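Local coordinates for protein kallistatin (Homo sapiens, PDB 6F4V) that inhibits tissue kallikrein as a serpin, forming a stable equimolar complex with the protease upon cleavage at its reactive site, at residues 126-140 against 150-164. Sequence-based numbering, arbitrary orientation.
Sequences FYDTVGTIQLINDHV and DLVSELKKDVLMVLV
Asn-137 meets the backbone of Val-152 with both ends of its side-chain amide: OD1 accepts from Val-152 N at 2.8 Å and ND2 donates to Val-152 O at 3.0 Å, each with an N-H...acceptor angle of 167°. Val-152 O lies almost in the amide plane, although ND2 stands above the carbonyl plane of Val-152. Gripped at OD1 and ND2, the Asn-137 amide is held in its rotation; water 2 links ND2 onward to Asp-150 OD1. One turn earlier, Ile-133 and Leu-155 pass in opposing directions, Ile-133 CG1 and CD1 both 3.7 Å from Leu-155 CB. Ile-136 spreads two branches: CG2, anti to the backbone N, touches Val-152 CG2, whereas CD1 reaches Val-162 CB at 3.8 Å. At the far end Val-159 CG1 makes a CH-pi contact over one face of the Phe-126 ring, displaced toward the rim, 4.0 Å from its centroid; Leu-155 CD2 lies at the edge, and Val-162 CG2 approaches CE1 obliquely. With an alanine here, all three would probably lose the ring they pack on, opening a gap before the helix. Helix 129-140 runs 13° from strand 159-164, and residues 150-158 follow one side of their interface: helix F on sheet A, with its connection to strand 3A, as in the serpin fold.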
loop_
_atom_site.group_PDB
_atom_site.type_symbol
_atom_site.label_atom_id
_atom_site.label_comp_id
_atom_site.label_asym_id
_atom_site.label_seq_id
_atom_site.Cartn_x
_atom_site.Cartn_y
_atom_site.Cartn_z
ATOM N N PHE A 126 -3.018 -24.611 14.559
ATOM C CA PHE A 126 -4.160 -24.201 13.720
ATOM C C PHE A 126 -5.495 -24.904 14.041
ATOM O O PHE A 126 -6.542 -24.491 13.535
ATOM C CB PHE A 126 -3.802 -24.295 12.229
ATOM C CG PHE A 126 -2.873 -23.179 11.752
ATOM C CD1 PHE A 126 -3.359 -21.899 11.529
ATOM C CD2 PHE A 126 -1.518 -23.416 11.525
ATOM C CE1 PHE A 126 -2.510 -20.880 11.094
ATOM C CE2 PHE A 126 -0.670 -22.401 11.083
ATOM C CZ PHE A 126 -1.175 -21.130 10.879
ATOM N N TYR A 127 -5.464 -25.963 14.865
ATOM C CA TYR A 127 -6.711 -26.525 15.441
ATOM C C TYR A 127 -7.376 -25.518 16.374
ATOM O O TYR A 127 -8.598 -25.450 16.453
ATOM C CB TYR A 127 -6.464 -27.842 16.205
ATOM C CG TYR A 127 -5.841 -28.962 15.389
ATOM C CD1 TYR A 127 -6.364 -29.331 14.136
ATOM C CD2 TYR A 127 -4.732 -29.681 15.883
ATOM C CE1 TYR A 127 -5.787 -30.363 13.392
ATOM C CE2 TYR A 127 -4.155 -30.714 15.148
ATOM C CZ TYR A 127 -4.685 -31.051 13.906
ATOM O OH TYR A 127 -4.104 -32.071 13.186
ATOM N N ASP A 128 -6.559 -24.735 17.075
ATOM C CA ASP A 128 -7.026 -23.613 17.880
ATOM C C ASP A 128 -7.180 -22.371 16.975
ATOM O O ASP A 128 -6.321 -21.491 16.934
ATOM C CB ASP A 128 -6.043 -23.374 19.031
ATOM C CG ASP A 128 -6.516 -22.324 20.019
ATOM O OD1 ASP A 128 -7.612 -21.745 19.857
ATOM O OD2 ASP A 128 -5.749 -22.062 20.969
ATOM N N THR A 129 -8.295 -22.331 16.262
ATOM C CA THR A 129 -8.624 -21.239 15.357
ATOM C C THR A 129 -8.700 -19.900 16.094
ATOM O O THR A 129 -8.102 -18.913 15.648
ATOM C CB THR A 129 -9.940 -21.551 14.622
ATOM O OG1 THR A 129 -9.779 -22.776 13.894
ATOM C CG2 THR A 129 -10.317 -20.431 13.643
ATOM N N VAL A 130 -9.392 -19.867 17.233
ATOM C CA VAL A 130 -9.547 -18.621 17.998
ATOM C C VAL A 130 -8.193 -18.078 18.494
ATOM O O VAL A 130 -7.884 -16.886 18.318
ATOM C CB VAL A 130 -10.546 -18.794 19.172
ATOM C CG1 VAL A 130 -10.495 -17.620 20.151
ATOM C CG2 VAL A 130 -11.960 -18.953 18.626
ATOM N N GLY A 131 -7.400 -18.949 19.109
ATOM C CA GLY A 131 -6.084 -18.575 19.612
ATOM C C GLY A 131 -5.106 -18.137 18.519
ATOM O O GLY A 131 -4.281 -17.248 18.737
ATOM N N THR A 132 -5.186 -18.772 17.358
ATOM C CA THR A 132 -4.253 -18.489 16.266
ATOM C C THR A 132 -4.606 -17.148 15.610
ATOM O O THR A 132 -3.725 -16.354 15.347
ATOM C CB THR A 132 -4.228 -19.641 15.229
ATOM O OG1 THR A 132 -3.690 -20.821 15.841
ATOM C CG2 THR A 132 -3.336 -19.293 14.012
ATOM N N ILE A 133 -5.891 -16.910 15.368
ATOM C CA ILE A 133 -6.381 -15.615 14.907
ATOM C C ILE A 133 -5.920 -14.492 15.838
ATOM O O ILE A 133 -5.428 -13.458 15.366
ATOM C CB ILE A 133 -7.914 -15.599 14.708
ATOM C CG1 ILE A 133 -8.265 -16.290 13.382
ATOM C CG2 ILE A 133 -8.471 -14.171 14.669
ATOM C CD1 ILE A 133 -9.752 -16.466 13.126
ATOM N N GLN A 134 -6.083 -14.691 17.148
ATOM C CA GLN A 134 -5.648 -13.681 18.123
ATOM C C GLN A 134 -4.125 -13.472 18.066
ATOM O O GLN A 134 -3.661 -12.323 18.084
ATOM C CB GLN A 134 -6.092 -14.063 19.550
ATOM C CG GLN A 134 -6.034 -12.919 20.564
ATOM C CD GLN A 134 -6.005 -13.396 22.013
ATOM O OE1 GLN A 134 -5.412 -14.426 22.333
ATOM N NE2 GLN A 134 -6.634 -12.631 22.900
ATOM N N LEU A 135 -3.355 -14.562 18.006
ATOM C CA LEU A 135 -1.890 -14.463 17.940
ATOM C C LEU A 135 -1.421 -13.649 16.710
ATOM O O LEU A 135 -0.573 -12.763 16.828
ATOM C CB LEU A 135 -1.251 -15.854 17.921
ATOM C CG LEU A 135 0.282 -15.922 17.823
ATOM C CD1 LEU A 135 0.965 -15.549 19.143
ATOM C CD2 LEU A 135 0.735 -17.293 17.338
ATOM N N ILE A 136 -1.976 -13.968 15.545
ATOM C CA ILE A 136 -1.597 -13.286 14.295
ATOM C C ILE A 136 -2.042 -11.842 14.349
ATOM O O ILE A 136 -1.250 -10.933 14.084
ATOM C CB ILE A 136 -2.199 -13.956 13.038
ATOM C CG1 ILE A 136 -1.688 -15.391 12.891
ATOM C CG2 ILE A 136 -1.861 -13.129 11.792
ATOM C CD1 ILE A 136 -2.414 -16.208 11.842
ATOM N N ASN A 137 -3.297 -11.619 14.727
ATOM C CA ASN A 137 -3.834 -10.275 14.729
ATOM C C ASN A 137 -3.203 -9.345 15.749
ATOM O O ASN A 137 -2.989 -8.156 15.440
ATOM C CB ASN A 137 -5.355 -10.273 14.829
ATOM C CG ASN A 137 -6.014 -10.747 13.539
ATOM O OD1 ASN A 137 -5.363 -10.830 12.488
ATOM N ND2 ASN A 137 -7.292 -11.070 13.609
ATOM N N ASP A 138 -2.873 -9.870 16.930
ATOM C CA ASP A 138 -2.150 -9.090 17.935
ATOM C C ASP A 138 -0.766 -8.702 17.442
ATOM O O ASP A 138 -0.328 -7.606 17.707
ATOM C CB ASP A 138 -1.975 -9.865 19.258
ATOM C CG ASP A 138 -3.268 -10.005 20.064
ATOM O OD1 ASP A 138 -4.273 -9.295 19.826
ATOM O OD2 ASP A 138 -3.259 -10.866 20.969
ATOM N N HIS A 139 -0.060 -9.616 16.781
ATOM C CA HIS A 139 1.268 -9.322 16.213
ATOM C C HIS A 139 1.192 -8.175 15.202
ATOM O O HIS A 139 1.934 -7.190 15.304
ATOM C CB HIS A 139 1.874 -10.568 15.563
ATOM C CG HIS A 139 3.197 -10.329 14.896
ATOM N ND1 HIS A 139 4.338 -10.016 15.601
ATOM C CD2 HIS A 139 3.568 -10.382 13.592
ATOM C CE1 HIS A 139 5.347 -9.855 14.763
ATOM N NE2 HIS A 139 4.911 -10.083 13.538
ATOM N N VAL A 140 0.251 -8.268 14.271
ATOM C CA VAL A 140 0.073 -7.211 13.279
ATOM C C VAL A 140 -0.316 -5.869 13.935
ATOM O O VAL A 140 0.215 -4.797 13.575
ATOM C CB VAL A 140 -0.936 -7.647 12.183
ATOM C CG1 VAL A 140 -1.275 -6.478 11.260
ATOM C CG2 VAL A 140 -0.377 -8.835 11.393
ATOM N N ASP A 150 -7.558 -6.783 13.531
ATOM C CA ASP A 150 -8.320 -7.877 12.950
ATOM C C ASP A 150 -7.983 -8.116 11.466
ATOM O O ASP A 150 -8.866 -8.262 10.618
ATOM C CB ASP A 150 -9.835 -7.687 13.206
ATOM C CG ASP A 150 -10.181 -7.570 14.722
ATOM O OD1 ASP A 150 -9.480 -8.173 15.589
ATOM O OD2 ASP A 150 -11.168 -6.858 15.042
ATOM N N LEU A 151 -6.690 -8.141 11.153
ATOM C CA LEU A 151 -6.266 -8.375 9.776
ATOM C C LEU A 151 -6.893 -9.664 9.235
ATOM O O LEU A 151 -7.530 -9.669 8.174
ATOM C CB LEU A 151 -4.751 -8.468 9.654
ATOM C CG LEU A 151 -4.237 -8.877 8.264
ATOM C CD1 LEU A 151 -4.684 -7.873 7.197
ATOM C CD2 LEU A 151 -2.740 -9.080 8.255
ATOM N N VAL A 152 -6.660 -10.753 9.958
ATOM C CA VAL A 152 -7.180 -12.053 9.573
ATOM C C VAL A 152 -8.595 -12.182 10.172
ATOM O O VAL A 152 -8.740 -12.431 11.369
ATOM C CB VAL A 152 -6.240 -13.172 10.053
ATOM C CG1 VAL A 152 -6.822 -14.541 9.724
ATOM C CG2 VAL A 152 -4.878 -13.007 9.419
ATOM N N SER A 153 -9.611 -11.985 9.334
ATOM C CA SER A 153 -11.026 -12.013 9.767
ATOM C C SER A 153 -11.700 -13.393 9.674
ATOM O O SER A 153 -12.802 -13.552 10.190
ATOM C CB SER A 153 -11.830 -11.003 8.952
ATOM O OG SER A 153 -11.589 -11.200 7.572
ATOM N N GLU A 154 -11.067 -14.353 8.977
ATOM C CA GLU A 154 -11.485 -15.770 8.921
ATOM C C GLU A 154 -10.237 -16.622 8.898
ATOM O O GLU A 154 -9.206 -16.197 8.348
ATOM C CB GLU A 154 -12.170 -16.136 7.599
ATOM C CG GLU A 154 -13.340 -15.313 7.155
ATOM C CD GLU A 154 -13.729 -15.621 5.716
ATOM O OE1 GLU A 154 -14.208 -14.681 5.031
ATOM O OE2 GLU A 154 -13.541 -16.790 5.271
ATOM N N LEU A 155 -10.352 -17.847 9.404
ATOM C CA LEU A 155 -9.269 -18.816 9.340
ATOM C C LEU A 155 -9.875 -20.222 9.352
ATOM O O LEU A 155 -10.567 -20.576 10.305
ATOM C CB LEU A 155 -8.332 -18.624 10.539
ATOM C CG LEU A 155 -7.030 -19.418 10.544
ATOM C CD1 LEU A 155 -6.135 -18.944 9.409
ATOM C CD2 LEU A 155 -6.328 -19.284 11.887
ATOM N N LYS A 156 -9.642 -21.006 8.301
ATOM C CA LYS A 156 -10.169 -22.379 8.245
ATOM C C LYS A 156 -9.352 -23.318 9.129
ATOM O O LYS A 156 -8.169 -23.064 9.405
ATOM C CB LYS A 156 -10.194 -22.890 6.807
ATOM C CG LYS A 156 -11.079 -22.075 5.876
ATOM C CD LYS A 156 -11.312 -22.802 4.554
ATOM C CE LYS A 156 -12.513 -22.236 3.799
ATOM N NZ LYS A 156 -12.336 -20.799 3.439
ATOM N N LYS A 157 -9.976 -24.416 9.569
ATOM C CA LYS A 157 -9.312 -25.361 10.487
ATOM C C LYS A 157 -8.212 -26.185 9.818
ATOM O O LYS A 157 -7.366 -26.738 10.505
ATOM C CB LYS A 157 -10.332 -26.306 11.170
ATOM C CG LYS A 157 -11.247 -25.617 12.192
ATOM C CD LYS A 157 -12.309 -26.549 12.788
ATOM C CE LYS A 157 -11.727 -27.773 13.496
ATOM N NZ LYS A 157 -10.628 -27.455 14.454
ATOM N N ASP A 158 -8.227 -26.259 8.486
ATOM C CA ASP A 158 -7.220 -27.008 7.711
ATOM C C ASP A 158 -6.048 -26.135 7.190
ATOM O O ASP A 158 -5.308 -26.545 6.293
ATOM C CB ASP A 158 -7.905 -27.746 6.542
ATOM C CG ASP A 158 -8.770 -26.831 5.675
ATOM O OD1 ASP A 158 -8.997 -25.666 6.062
ATOM O OD2 ASP A 158 -9.243 -27.287 4.611
ATOM N N VAL A 159 -5.893 -24.939 7.746
ATOM C CA VAL A 159 -4.753 -24.077 7.424
ATOM C C VAL A 159 -3.509 -24.590 8.131
ATOM O O VAL A 159 -3.580 -24.982 9.292
ATOM C CB VAL A 159 -5.051 -22.609 7.809
ATOM C CG1 VAL A 159 -3.794 -21.744 7.774
ATOM C CG2 VAL A 159 -6.124 -22.051 6.889
ATOM N N LEU A 160 -2.378 -24.601 7.425
ATOM C CA LEU A 160 -1.087 -24.999 7.992
ATOM C C LEU A 160 -0.043 -23.878 8.020
ATOM O O LEU A 160 1.019 -24.045 8.611
ATOM C CB LEU A 160 -0.532 -26.178 7.193
ATOM C CG LEU A 160 -1.449 -27.417 7.092
ATOM C CD1 LEU A 160 -0.883 -28.371 6.043
ATOM C CD2 LEU A 160 -1.632 -28.120 8.443
ATOM N N MET A 161 -0.324 -22.747 7.363
ATOM C CA MET A 161 0.601 -21.617 7.408
ATOM C C MET A 161 -0.136 -20.330 7.074
ATOM O O MET A 161 -0.989 -20.311 6.205
ATOM C CB MET A 161 1.769 -21.822 6.421
ATOM C CG MET A 161 2.832 -20.740 6.471
ATOM S SD MET A 161 4.043 -20.916 5.143
ATOM C CE MET A 161 3.290 -19.873 3.888
ATOM N N VAL A 162 0.216 -19.258 7.774
ATOM C CA VAL A 162 -0.231 -17.934 7.392
ATOM C C VAL A 162 1.004 -17.055 7.255
ATOM O O VAL A 162 1.809 -16.947 8.187
ATOM C CB VAL A 162 -1.210 -17.333 8.404
ATOM C CG1 VAL A 162 -1.583 -15.910 7.998
ATOM C CG2 VAL A 162 -2.450 -18.187 8.507
ATOM N N LEU A 163 1.148 -16.467 6.072
ATOM C CA LEU A 163 2.166 -15.477 5.797
ATOM C C LEU A 163 1.567 -14.116 6.077
ATOM O O LEU A 163 0.418 -13.856 5.727
ATOM C CB LEU A 163 2.549 -15.589 4.336
ATOM C CG LEU A 163 3.523 -14.625 3.722
ATOM C CD1 LEU A 163 4.283 -15.362 2.604
ATOM C CD2 LEU A 163 2.873 -13.346 3.204
ATOM N N VAL A 164 2.341 -13.244 6.712
ATOM C CA VAL A 164 1.938 -11.865 6.868
ATOM C C VAL A 164 3.082 -10.911 6.631
ATOM O O VAL A 164 4.266 -11.226 6.856
ATOM C CB VAL A 164 1.285 -11.541 8.233
ATOM C CG1 VAL A 164 0.203 -12.534 8.567
ATOM C CG2 VAL A 164 2.306 -11.494 9.348
HETATM O O HOH W 1 -4.332 -7.020 13.020
HETATM O O HOH W 2 -8.762 -10.658 15.918
#